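Long-range contact in peptidase M28 (Shewanella amazonensis SB2B, PDB 3IIB), which probably hydrolyses dipeptides or trims the carboxyl ends of peptides, using two zinc ions, and probably acts as a homodimer: residues D249-G255 and K323-E329. Residues are numbered along the deposited sequence; the frame is centred on the assembly and turned at random.
Sequences DEIVLIG and KHYIAAE
In the zinc-exopeptidase α/β fold of the M28 family, I251-G255 and H324-E329 are parallel neighbours in the central sheet, the axes of these short segments 9° apart; strand 293-300 pairs with the other edge of 249-255. The ladder contains a β bulge. I251 N binds K323 O and Y325 N binds I251 O (2.7 Å), placing I251 opposite H324; yet L253, only two residues on, binds I326 O and A328 N, and so faces A327. The extra residue is taken up around Y325, whose backbone is locally helical. From L253 and A327 onward the parallel pairing is regular, and G255 N reaches A328 O at 2.8 Å.

On one face of the sheet, I251 CB sits over the centre of the H324 imidazole, 4.3 Å from its centroid, a CH-π contact 3° off the ring normal; in one of two I251 conformers CD1 comes to 3.6 Å from H324 CE1. L253 CD1 meets the same ring at its edge, 3.9 Å from H324 CD2. Both ring nitrogens are engaged, NE2 with Y313 OH and ND1 with E320 O, which fixes the ring's rotation. On the opposite face, V252 CG1 touches I326 CG2, and helix 413-432 packs over both residues.

At the outer end, one of two K323 conformers puts NZ in a salt bridge with D249 OD2 (2.6 Å), syn but 35° out of the carboxylate plane; E250 instead pairs with R293. The C-terminal end runs toward the dinuclear zinc site: E329 lies close to the zinc ligands H257 and D331. Its OE1 accepts a hydrogen bond from D376 N, while its CG rests 3.4 Å from G255 O.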
loop_
_atom_site.group_PDB
_atom_site.type_symbol
_atom_site.label_atom_id
_atom_site.label_comp_id
_atom_site.label_asym_id
_atom_site.label_seq_id
_atom_site.Cartn_x
_atom_site.Cartn_y
_atom_site.Cartn_z
ATOM N N ASP A 249 16.294 37.435 25.066
ATOM C CA ASP A 249 16.201 38.130 23.755
ATOM C C ASP A 249 16.776 37.314 22.590
ATOM O O ASP A 249 16.573 37.648 21.422
ATOM C CB ASP A 249 16.895 39.517 23.797
ATOM C CG ASP A 249 18.356 39.445 24.159
ATOM O OD1 ASP A 249 18.733 38.637 25.028
ATOM O OD2 ASP A 249 19.160 40.243 23.604
ATOM N N GLU A 250 17.499 36.258 22.910
ATOM C CA GLU A 250 18.039 35.372 21.907
ATOM C C GLU A 250 17.147 34.138 21.776
ATOM O O GLU A 250 16.575 33.679 22.753
ATOM C CB GLU A 250 19.438 34.935 22.285
ATOM C CG GLU A 250 20.380 36.090 22.440
ATOM C CD GLU A 250 21.802 35.679 22.733
ATOM O OE1 GLU A 250 22.291 34.692 22.146
ATOM O OE2 GLU A 250 22.435 36.384 23.559
ATOM N N ILE A 251 17.029 33.652 20.545
ATOM C CA ILE A 251 16.071 32.616 20.194
ATOM C C ILE A 251 16.758 31.375 19.639
ATOM O O ILE A 251 17.583 31.472 18.737
ATOM C CB ILE A 251 15.105 33.116 19.116
ATOM C CG1 ILE A 251 14.253 34.267 19.660
ATOM C CG2 ILE A 251 14.221 31.982 18.623
ATOM C CD1 ILE A 251 14.047 35.344 18.641
ATOM N N VAL A 252 16.406 30.225 20.188
ATOM C CA VAL A 252 16.712 28.931 19.585
ATOM C C VAL A 252 15.400 28.486 18.960
ATOM O O VAL A 252 14.377 28.317 19.659
ATOM C CB VAL A 252 17.163 27.920 20.624
ATOM C CG1 VAL A 252 17.244 26.502 20.015
ATOM C CG2 VAL A 252 18.514 28.391 21.246
ATOM N N LEU A 253 15.393 28.320 17.649
ATOM C CA LEU A 253 14.190 27.978 16.908
ATOM C C LEU A 253 14.229 26.496 16.542
ATOM O O LEU A 253 15.176 26.033 15.893
ATOM C CB LEU A 253 14.122 28.825 15.637
ATOM C CG LEU A 253 12.843 28.844 14.790
ATOM C CD1 LEU A 253 12.896 29.976 13.776
ATOM C CD2 LEU A 253 12.607 27.546 14.085
ATOM N N ILE A 254 13.197 25.769 16.930
ATOM C CA ILE A 254 13.057 24.383 16.498
ATOM C C ILE A 254 11.689 24.284 15.832
ATOM O O ILE A 254 10.659 24.742 16.368
ATOM C CB ILE A 254 13.272 23.363 17.667
ATOM C CG1 ILE A 254 12.294 23.620 18.825
ATOM C CG2 ILE A 254 14.815 23.310 18.127
ATOM C CD1 ILE A 254 12.413 22.539 19.957
ATOM N N GLY A 255 11.710 23.770 14.617
ATOM C CA GLY A 255 10.533 23.851 13.769
ATOM C C GLY A 255 10.081 22.549 13.144
ATOM O O GLY A 255 10.780 21.522 13.150
ATOM N N LYS A 323 19.231 38.121 16.385
ATOM C CA LYS A 323 19.097 37.480 17.693
ATOM C C LYS A 323 18.670 35.999 17.651
ATOM O O LYS A 323 18.482 35.390 18.690
ATOM C CB LYS A 323 18.135 38.293 18.562
ATOM C CG LYS A 323 18.747 39.592 19.114
ATOM C CD LYS A 323 19.774 39.297 20.205
ATOM C CE LYS A 323 20.329 40.573 20.823
ATOM N NZ LYS A 323 21.203 40.298 22.000
ATOM N N HIS A 324 18.491 35.422 16.462
ATOM C CA HIS A 324 18.266 33.983 16.313
ATOM C C HIS A 324 19.600 33.290 16.472
ATOM O O HIS A 324 20.505 33.484 15.670
ATOM C CB HIS A 324 17.649 33.629 14.969
ATOM C CG HIS A 324 16.186 33.870 14.921
ATOM N ND1 HIS A 324 15.636 35.107 15.190
ATOM C CD2 HIS A 324 15.147 33.029 14.704
ATOM C CE1 HIS A 324 14.323 35.020 15.104
ATOM N NE2 HIS A 324 13.997 33.768 14.828
ATOM N N TYR A 325 19.767 32.564 17.551
ATOM C CA TYR A 325 21.046 31.932 17.833
ATOM C C TYR A 325 21.310 30.799 16.826
ATOM O O TYR A 325 22.381 30.727 16.225
ATOM C CB TYR A 325 21.034 31.431 19.269
ATOM C CG TYR A 325 22.338 30.805 19.711
ATOM C CD1 TYR A 325 23.515 31.554 19.786
ATOM C CD2 TYR A 325 22.379 29.479 20.094
ATOM C CE1 TYR A 325 24.712 30.956 20.206
ATOM C CE2 TYR A 325 23.588 28.873 20.488
ATOM C CZ TYR A 325 24.707 29.625 20.567
ATOM O OH TYR A 325 25.867 28.989 20.954
ATOM N N ILE A 326 20.325 29.915 16.666
ATOM C CA ILE A 326 20.406 28.789 15.745
ATOM C C ILE A 326 19.007 28.349 15.457
ATOM O O ILE A 326 18.111 28.526 16.296
ATOM C CB ILE A 326 21.248 27.640 16.319
ATOM C CG1 ILE A 326 21.586 26.612 15.225
ATOM C CG2 ILE A 326 20.522 26.975 17.492
ATOM C CD1 ILE A 326 22.887 25.802 15.514
ATOM N N ALA A 327 18.807 27.793 14.272
ATOM C CA ALA A 327 17.526 27.244 13.860
ATOM C C ALA A 327 17.674 25.823 13.312
ATOM O O ALA A 327 18.674 25.539 12.680
ATOM C CB ALA A 327 16.902 28.134 12.764
ATOM N N ALA A 328 16.668 24.962 13.531
ATOM C CA ALA A 328 16.641 23.580 13.014
ATOM C C ALA A 328 15.209 23.151 12.819
ATOM O O ALA A 328 14.308 23.677 13.480
ATOM C CB ALA A 328 17.368 22.573 13.934
ATOM N N GLU A 329 15.000 22.238 11.884
ATOM C CA GLU A 329 13.659 21.742 11.568
ATOM C C GLU A 329 13.644 20.228 11.389
ATOM O O GLU A 329 14.509 19.674 10.709
ATOM C CB GLU A 329 13.114 22.383 10.314
ATOM C CG GLU A 329 11.776 21.802 9.914
ATOM C CD GLU A 329 11.087 22.523 8.759
ATOM O OE1 GLU A 329 11.762 22.752 7.736
ATOM O OE2 GLU A 329 9.867 22.858 8.891
#